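Local atomic coordinates of neurotrypsin (Mus musculus, PDB entry 6H8M), a protein that is a secreted serine protease that plays a role in neuronal plasticity, with proteolysis that may serve structural reorganisation linked to learning and memory. Residues K80-A83 / D84-K87. Residues are numbered along the deposited sequence; the frame is centred on the assembly and turned at random.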
loop_
_atom_site.group_PDB
_atom_site.type_symbol
_atom_site.label_atom_id
_atom_site.label_comp_id
_atom_site.label_asym_id
_atom_site.label_seq_id
_atom_site.Cartn_x
_atom_site.Cartn_y
_atom_site.Cartn_z
ATOM N N LYS A 80 -11.023 -0.894 -8.042
ATOM C CA LYS A 80 -10.496 -2.162 -8.529
ATOM C C LYS A 80 -8.972 -2.072 -8.609
ATOM O O LYS A 80 -8.327 -3.064 -8.837
ATOM C CB LYS A 80 -11.106 -2.540 -9.888
ATOM C CG LYS A 80 -12.509 -3.149 -9.810
ATOM C CD LYS A 80 -13.135 -3.408 -11.175
ATOM C CE LYS A 80 -14.637 -3.590 -11.119
ATOM N NZ LYS A 80 -15.184 -3.932 -12.454
ATOM N N ALA A 81 -8.415 -0.868 -8.493
ATOM C CA ALA A 81 -6.967 -0.697 -8.754
ATOM C C ALA A 81 -6.501 0.577 -8.068
ATOM O O ALA A 81 -7.243 1.554 -7.991
ATOM C CB ALA A 81 -6.665 -0.648 -10.222
ATOM N N LEU A 82 -5.251 0.548 -7.597
ATOM C CA LEU A 82 -4.660 1.651 -6.868
ATOM C C LEU A 82 -4.718 2.926 -7.720
ATOM O O LEU A 82 -4.979 4.009 -7.172
ATOM C CB LEU A 82 -3.208 1.307 -6.556
ATOM C CG LEU A 82 -2.449 2.383 -5.781
ATOM C CD1 LEU A 82 -3.132 2.707 -4.480
ATOM C CD2 LEU A 82 -1.012 1.933 -5.573
ATOM N N ALA A 83 -4.540 2.762 -9.028
ATOM C CA ALA A 83 -4.504 3.892 -10.005
ATOM C C ALA A 83 -5.786 4.700 -9.953
ATOM O O ALA A 83 -5.792 5.879 -10.353
ATOM C CB ALA A 83 -4.276 3.357 -11.404
ATOM N N ASP A 84 -6.893 4.056 -9.573
ATOM C CA ASP A 84 -8.229 4.724 -9.560
ATOM C C ASP A 84 -8.424 5.478 -8.248
ATOM O O ASP A 84 -9.374 6.197 -8.080
ATOM C CB ASP A 84 -9.369 3.716 -9.745
ATOM C CG ASP A 84 -9.281 2.925 -11.030
ATOM O OD1 ASP A 84 -8.709 3.455 -11.966
ATOM O OD2 ASP A 84 -9.718 1.755 -11.055
ATOM N N CYS A 85 -7.572 5.246 -7.245
ATOM C CA CYS A 85 -7.662 6.083 -6.028
ATOM C C CYS A 85 -7.217 7.484 -6.429
ATOM O O CYS A 85 -6.734 7.638 -7.509
ATOM C CB CYS A 85 -6.809 5.525 -4.899
ATOM S SG CYS A 85 -7.430 3.912 -4.375
ATOM N N VAL A 86 -7.386 8.472 -5.554
ATOM C CA VAL A 86 -7.062 9.877 -5.889
ATOM C C VAL A 86 -5.924 10.329 -4.975
ATOM O O VAL A 86 -5.894 9.965 -3.812
ATOM C CB VAL A 86 -8.295 10.807 -5.833
ATOM C CG1 VAL A 86 -9.318 10.405 -6.886
ATOM C CG2 VAL A 86 -8.961 10.871 -4.465
ATOM N N LYS A 87 -4.957 11.068 -5.532
ATOM C CA LYS A 87 -3.846 11.641 -4.755
ATOM C C LYS A 87 -4.368 12.880 -4.026
ATOM O O LYS A 87 -5.402 13.424 -4.403
ATOM C CB LYS A 87 -2.652 11.903 -5.680
ATOM C CG LYS A 87 -2.112 10.636 -6.344
ATOM C CD LYS A 87 -1.824 10.745 -7.845
ATOM C CE LYS A 87 -1.468 9.406 -8.472
ATOM N NZ LYS A 87 -0.864 9.563 -9.820
#
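Asp84 and Cys85 fold back onto Ala81 and Leu82 in one short turn of 3-10 helix, a worked example of a short helical turn that ends at a disulfide-bonded cysteine, here in the third scavenger receptor cysteine-rich domain of neurotrypsin. Two successive i to i+3 hydrogen bonds close it. Asp84 N donates to Ala81 O at 3.0 Å, and Cys85 N to Leu82 O at 2.9 Å. Both donors sit well above the plane of the carbonyl they meet, and both bonds are moderately bent, with N-H...O angles of 152° and 147°. Ala83 lies at the bend, its methyl directed away from the following residues overall and packed on Phe4. Asp84 CG stands anti to its own carbonyl carbon, beside the backbone N (chi1 -59°), and this carries the carboxylate back over the start of the turn, where OD2 comes to 4.0 Å from Ala81 CB; Ala81 N, buried here, has no hydrogen-bonding partner. Leu82 turns inward instead, packing on Ile43 of helix 37-46 and on Met70 and Val73 of strand 68-74. Cys85 is disulfide-bonded to Cys75, just beyond that strand. Its sulfur also skirts the turn itself, with SG 3.7 Å from Leu82 O and 4.5 Å from Leu82 CD1.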